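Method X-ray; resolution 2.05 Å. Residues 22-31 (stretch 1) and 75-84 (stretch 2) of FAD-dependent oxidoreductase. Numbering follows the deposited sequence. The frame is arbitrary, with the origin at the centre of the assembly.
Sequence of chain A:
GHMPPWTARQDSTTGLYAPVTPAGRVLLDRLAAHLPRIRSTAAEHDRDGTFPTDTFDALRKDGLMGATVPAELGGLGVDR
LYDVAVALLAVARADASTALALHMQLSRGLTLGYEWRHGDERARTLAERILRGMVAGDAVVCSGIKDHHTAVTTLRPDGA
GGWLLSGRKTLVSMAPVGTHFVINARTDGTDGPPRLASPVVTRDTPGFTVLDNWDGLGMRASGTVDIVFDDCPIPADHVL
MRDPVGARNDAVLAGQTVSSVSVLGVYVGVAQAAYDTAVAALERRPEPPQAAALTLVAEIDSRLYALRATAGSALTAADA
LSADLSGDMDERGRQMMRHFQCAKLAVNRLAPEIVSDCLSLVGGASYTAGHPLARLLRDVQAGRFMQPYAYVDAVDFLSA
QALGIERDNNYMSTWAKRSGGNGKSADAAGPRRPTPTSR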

ATOM      1  N   PRO A  22     -22.805   8.754  31.042  1.00 23.86           N
ATOM      2  CA  PRO A  22     -24.155   9.320  30.946  1.00 24.99           C
ATOM      3  C   PRO A  22     -24.135  10.725  30.320  1.00 22.64           C
ATOM      4  O   PRO A  22     -24.942  11.046  29.461  1.00 24.62           O
ATOM      5  N   ALA A  23     -23.214  11.595  30.697  1.00 23.40           N
ATOM      6  CA  ALA A  23     -23.235  12.905  30.050  1.00 24.50           C
ATOM      7  C   ALA A  23     -22.960  12.829  28.545  1.00 24.30           C
ATOM      8  O   ALA A  23     -23.557  13.580  27.747  1.00 22.22           O
ATOM      9  N   GLY A  24     -22.098  11.878  28.171  1.00 22.10           N
ATOM     10  CA  GLY A  24     -21.748  11.693  26.767  1.00 19.51           C
ATOM     11  C   GLY A  24     -23.013  11.272  26.036  1.00 20.97           C
ATOM     12  O   GLY A  24     -23.282  11.704  24.910  1.00 17.14           O
ATOM     13  N   ARG A  25     -23.794  10.382  26.642  1.00 19.32           N
ATOM     14  CA  ARG A  25     -25.042   9.980  25.971  1.00 21.98           C
ATOM     15  C   ARG A  25     -26.030  11.117  25.746  1.00 21.75           C
ATOM     16  O   ARG A  25     -26.634  11.257  24.674  1.00 24.55           O
ATOM     17  N   VAL A  26     -26.219  11.932  26.783  1.00 23.81           N
ATOM     18  CA  VAL A  26     -27.088  13.117  26.667  1.00 23.21           C
ATOM     19  C   VAL A  26     -26.630  14.044  25.537  1.00 21.46           C
ATOM     20  O   VAL A  26     -27.413  14.427  24.668  1.00 22.12           O
ATOM     21  N   LEU A  27     -25.345  14.384  25.527  1.00 21.11           N
ATOM     22  CA  LEU A  27     -24.744  15.117  24.409  1.00 19.78           C
ATOM     23  C   LEU A  27     -25.123  14.564  23.036  1.00 19.82           C
ATOM     24  O   LEU A  27     -25.604  15.279  22.150  1.00 19.14           O
ATOM     25  N   LEU A  28     -24.903  13.271  22.828  1.00 21.08           N
ATOM     26  CA  LEU A  28     -25.264  12.671  21.544  1.00 22.24           C
ATOM     27  C   LEU A  28     -26.771  12.680  21.277  1.00 25.65           C
ATOM     28  O   LEU A  28     -27.217  12.915  20.143  1.00 23.27           O
ATOM     29  N   ASP A  29     -27.580  12.433  22.305  1.00 26.23           N
ATOM     30  CA  ASP A  29     -29.030  12.507  22.078  1.00 28.05           C
ATOM     31  C   ASP A  29     -29.448  13.914  21.660  1.00 26.47           C
ATOM     32  O   ASP A  29     -30.231  14.075  20.722  1.00 26.48           O
ATOM     33  N   ARG A  30     -28.894  14.937  22.302  1.00 26.78           N
ATOM     34  CA  ARG A  30     -29.325  16.318  22.072  1.00 27.17           C
ATOM     35  C   ARG A  30     -28.865  16.773  20.701  1.00 27.05           C
ATOM     36  O   ARG A  30     -29.551  17.534  20.028  1.00 26.20           O
ATOM     37  N   LEU A  31     -27.689  16.315  20.287  1.00 26.34           N
ATOM     38  CA  LEU A  31     -27.183  16.660  18.960  1.00 26.47           C
ATOM     39  C   LEU A  31     -28.075  16.128  17.852  1.00 28.23           C
ATOM     40  O   LEU A  31     -28.127  16.734  16.781  1.00 26.77           O
ATOM     41  N   GLY A  75     -22.843  23.394  33.092  1.00 27.38           N
ATOM     42  CA  GLY A  75     -22.673  22.686  31.827  1.00 25.60           C
ATOM     43  C   GLY A  75     -23.142  21.236  31.881  1.00 28.88           C
ATOM     44  O   GLY A  75     -23.459  20.723  32.962  1.00 28.00           O
ATOM     45  N   LEU A  76     -23.166  20.547  30.740  1.00 27.28           N
ATOM     46  CA  LEU A  76     -23.493  19.124  30.759  1.00 28.21           C
ATOM     47  C   LEU A  76     -22.420  18.308  31.455  1.00 26.04           C
ATOM     48  O   LEU A  76     -22.670  17.165  31.763  1.00 26.58           O
ATOM     49  N   GLY A  77     -21.221  18.841  31.657  1.00 24.76           N
ATOM     50  CA  GLY A  77     -20.195  18.041  32.310  1.00 22.92           C
ATOM     51  C   GLY A  77     -19.575  16.912  31.488  1.00 25.22           C
ATOM     52  O   GLY A  77     -19.001  15.991  32.078  1.00 20.01           O
ATOM     53  N   VAL A  78     -19.657  16.946  30.159  1.00 23.08           N
ATOM     54  CA  VAL A  78     -18.897  15.976  29.362  1.00 23.96           C
ATOM     55  C   VAL A  78     -17.421  16.177  29.662  1.00 23.44           C
ATOM     56  O   VAL A  78     -16.877  17.271  29.529  1.00 24.26           O
ATOM     57  N   ASP A  79     -16.750  15.133  30.125  1.00 22.57           N
ATOM     58  CA  ASP A  79     -15.344  15.312  30.446  1.00 24.06           C
ATOM     59  C   ASP A  79     -14.464  14.210  29.874  1.00 23.85           C
ATOM     60  O   ASP A  79     -13.269  14.259  30.144  1.00 22.10           O
ATOM     61  N   ARG A  80     -14.990  13.284  29.067  1.00 21.34           N
ATOM     62  CA  ARG A  80     -14.110  12.346  28.358  1.00 21.47           C
ATOM     63  C   ARG A  80     -13.815  12.767  26.917  1.00 21.45           C
ATOM     64  O   ARG A  80     -14.728  13.042  26.131  1.00 20.26           O
ATOM     65  N   LEU A  81     -12.538  12.721  26.544  1.00 20.26           N
ATOM     66  CA  LEU A  81     -12.200  12.952  25.142  1.00 19.15           C
ATOM     67  C   LEU A  81     -12.904  11.940  24.236  1.00 17.19           C
ATOM     68  O   LEU A  81     -13.297  12.221  23.102  1.00 17.79           O
ATOM     69  N   TYR A  82     -13.008  10.717  24.737  1.00 16.36           N
ATOM     70  CA  TYR A  82     -13.606   9.654  23.962  1.00 15.89           C
ATOM     71  C   TYR A  82     -15.030  10.087  23.660  1.00 15.99           C
ATOM     72  O   TYR A  82     -15.451   9.956  22.528  1.00 17.00           O
ATOM     73  N   ASP A  83     -15.800  10.575  24.630  1.00 17.00           N
ATOM     74  CA  ASP A  83     -17.161  10.934  24.266  1.00 17.08           C
ATOM     75  C   ASP A  83     -17.256  12.158  23.373  1.00 17.46           C
ATOM     76  O   ASP A  83     -18.206  12.226  22.586  1.00 14.76           O
ATOM     77  N   VAL A  84     -16.331  13.109  23.528  1.00 14.10           N
ATOM     78  CA  VAL A  84     -16.331  14.244  22.631  1.00 14.29           C
ATOM     79  C   VAL A  84     -16.073  13.732  21.215  1.00 16.72           C
ATOM     80  O   VAL A  84     -16.698  14.189  20.254  1.00 17.12           O
TER

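Stretch 1 is a helix throughout, and it rests against the loop of stretch 2 and the first turn of the helix that follows, mostly through small and aliphatic groups, with one carboxylate and one guanidinium also in van der Waals range; no hydrogen bond crosses the contact. Pro22 opens the helix with its CA-to-CB bond pointing away, and it takes no part.

Ala23 points toward stretch 2, and its methyl lies close to the backbone there. Its CB lies 3.5 Å from Leu76 O and 4.0 Å from Val78 CG2, while Gly77, at positive phi, a conformation that favours glycine, carries the chain between those two residues.

Gly24 follows the rule of the missing side chain. Its CA sits 3.4 Å from Asp83 OD2, and an ideal CB here would fall 2.0 Å from that same Asp83 OD2, a clash. Asp83, chi1 m, therefore occupies space that a side chain at Gly24 would need; both its carboxylate oxygens are hydrogen-bonded just beyond the stretches, so it is buried but satisfied.

Arg25 turns away. Val26, chi1 t, contributes at the margin, with CG1 4.2 Å from Leu76 CD1.

Leu27 (t, p) is buried and bridges the two main aliphatic residues opposite: its CB lies 4.1 Å from Leu76 CD1 and 4.0 Å from Val78 CG2. Val78, in the t rotamer, thus presents one methyl, CG2, to both Ala23 and Leu27, residues one helical turn apart. Leu76 (m, t) has the largest area covered in the contact and reaches along the helix.

Leu28 points sideways and Asp29 is out of reach. Arg30, chi1 m with chi2 between wells, comes back toward stretch 2, its NH1 3.4 Å from Leu76 CD2. The guanidinium meets that methyl obliquely, a packing contact without a polar partner across the interface. Leu31 makes no contact.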

ATOM      1  CB  PRO A  22     -24.638   9.349  32.408  1.00 25.50           C
ATOM      2  CG  PRO A  22     -23.874   8.198  33.050  1.00 26.13           C
ATOM      3  CD  PRO A  22     -22.519   8.169  32.365  1.00 23.17           C
ATOM      4  CB  ALA A  23     -22.285  13.853  30.748  1.00 24.20           C
ATOM      5  CB  ARG A  25     -25.780   8.954  26.833  1.00 24.21           C
ATOM      6  CG  ARG A  25     -25.739   7.525  26.297  1.00 35.43           C
ATOM      7  CD  ARG A  25     -26.123   6.486  27.357  1.00 42.44           C
ATOM      8  NE  ARG A  25     -24.935   5.823  27.889  1.00 52.59           N
ATOM      9  CZ  ARG A  25     -24.763   5.496  29.166  1.00 57.44           C
ATOM     10  NH1 ARG A  25     -23.635   4.915  29.553  1.00 58.84           N
ATOM     11  NH2 ARG A  25     -25.716   5.758  30.051  1.00 60.02           N
ATOM     12  CB  VAL A  26     -27.135  13.881  28.030  1.00 24.63           C
ATOM     13  CG1 VAL A  26     -27.898  15.190  27.876  1.00 22.87           C
ATOM     14  CG2 VAL A  26     -27.749  12.976  29.133  1.00 24.68           C
ATOM     15  CB  LEU A  27     -23.219  15.159  24.567  1.00 18.86           C
ATOM     16  CG  LEU A  27     -22.570  15.827  23.340  1.00 21.81           C
ATOM     17  CD1 LEU A  27     -23.134  17.239  23.245  1.00 22.16           C
ATOM     18  CD2 LEU A  27     -21.033  15.884  23.452  1.00 20.47           C
ATOM     19  CB  LEU A  28     -24.699  11.246  21.489  1.00 23.40           C
ATOM     20  CG  LEU A  28     -24.696  10.428  20.199  1.00 29.23           C
ATOM     21  CD1 LEU A  28     -23.865  11.131  19.152  1.00 26.69           C
ATOM     22  CD2 LEU A  28     -24.145   9.012  20.397  1.00 32.02           C
ATOM     23  CB  ASP A  29     -29.827  12.109  23.329  1.00 28.97           C
ATOM     24  CG  ASP A  29     -29.866  10.601  23.553  1.00 37.61           C
ATOM     25  OD1 ASP A  29     -29.469   9.830  22.648  1.00 44.50           O
ATOM     26  OD2 ASP A  29     -30.280  10.162  24.648  1.00 42.52           O
ATOM     27  CB  ARG A  30     -28.746  17.249  23.145  1.00 26.11           C
ATOM     28  CG  ARG A  30     -29.443  17.105  24.491  1.00 35.43           C
ATOM     29  CD  ARG A  30     -30.139  18.398  24.907  1.00 48.60           C
ATOM     30  NE  ARG A  30     -29.575  18.943  26.140  1.00 58.27           N
ATOM     31  CZ  ARG A  30     -29.883  18.498  27.357  1.00 63.35           C
ATOM     32  NH1 ARG A  30     -29.331  19.060  28.422  1.00 64.28           N
ATOM     33  NH2 ARG A  30     -30.745  17.498  27.529  1.00 63.90           N
ATOM     34  CB  LEU A  31     -25.761  16.140  18.705  1.00 27.55           C
ATOM     35  CG  LEU A  31     -24.626  17.006  19.262  1.00 27.26           C
ATOM     36  CD1 LEU A  31     -23.330  16.210  19.205  1.00 28.28           C
ATOM     37  CD2 LEU A  31     -24.468  18.394  18.621  1.00 26.60           C
ATOM     38  CB  LEU A  76     -23.597  18.522  29.369  1.00 26.21           C
ATOM     39  CG  LEU A  76     -24.765  18.857  28.458  1.00 32.08           C
ATOM     40  CD1 LEU A  76     -24.710  17.800  27.350  1.00 33.50           C
ATOM     41  CD2 LEU A  76     -26.041  18.741  29.283  1.00 37.85           C
ATOM     42  CB  VAL A  78     -19.176  16.072  27.848  1.00 24.37           C
ATOM     43  CG1 VAL A  78     -18.305  15.066  27.074  1.00 22.98           C
ATOM     44  CG2 VAL A  78     -20.663  15.802  27.606  1.00 24.39           C
ATOM     45  CB  ASP A  79     -15.149  15.387  31.959  1.00 25.03           C
ATOM     46  CG  ASP A  79     -15.444  14.061  32.622  1.00 32.90           C
ATOM     47  OD1 ASP A  79     -16.058  13.148  32.028  1.00 31.80           O
ATOM     48  OD2 ASP A  79     -15.038  13.919  33.783  1.00 41.47           O
ATOM     49  CB  ARG A  80     -14.776  10.980  28.227  1.00 23.27           C
ATOM     50  CG  ARG A  80     -15.070  10.199  29.497  1.00 26.85           C
ATOM     51  CD  ARG A  80     -13.866   9.899  30.346  1.00 37.14           C
ATOM     52  NE  ARG A  80     -14.394   9.295  31.570  1.00 42.60           N
ATOM     53  CZ  ARG A  80     -14.536   7.988  31.763  1.00 43.00           C
ATOM     54  NH1 ARG A  80     -14.146   7.119  30.839  1.00 41.67           N
ATOM     55  NH2 ARG A  80     -15.022   7.539  32.910  1.00 41.17           N
ATOM     56  CB  LEU A  81     -10.682  12.879  24.988  1.00 16.64           C
ATOM     57  CG  LEU A  81      -9.947  14.089  25.607  1.00 18.74           C
ATOM     58  CD1 LEU A  81      -8.531  13.604  25.886  1.00 17.11           C
ATOM     59  CD2 LEU A  81      -9.938  15.317  24.686  1.00 18.36           C
ATOM     60  CB  TYR A  82     -13.599   8.358  24.761  1.00 16.55           C
ATOM     61  CG  TYR A  82     -14.113   7.142  24.019  1.00 17.25           C
ATOM     62  CD1 TYR A  82     -13.201   6.269  23.420  1.00 14.27           C
ATOM     63  CD2 TYR A  82     -15.470   6.869  23.935  1.00 16.27           C
ATOM     64  CE1 TYR A  82     -13.605   5.138  22.738  1.00 15.00           C
ATOM     65  CE2 TYR A  82     -15.894   5.724  23.247  1.00 18.17           C
ATOM     66  CZ  TYR A  82     -14.945   4.878  22.677  1.00 15.54           C
ATOM     67  OH  TYR A  82     -15.267   3.714  22.023  1.00 13.35           O
ATOM     68  CB  ASP A  83     -18.052  11.180  25.487  1.00 20.86           C
ATOM     69  CG  ASP A  83     -18.373   9.886  26.201  1.00 21.52           C
ATOM     70  OD1 ASP A  83     -18.057   8.824  25.632  1.00 28.04           O
ATOM     71  OD2 ASP A  83     -18.944   9.917  27.299  1.00 25.35           O
ATOM     72  CB  VAL A  84     -15.227  15.263  23.012  1.00 16.02           C
ATOM     73  CG1 VAL A  84     -15.126  16.360  21.934  1.00 17.21           C
ATOM     74  CG2 VAL A  84     -15.518  15.906  24.368  1.00 14.02           C
TER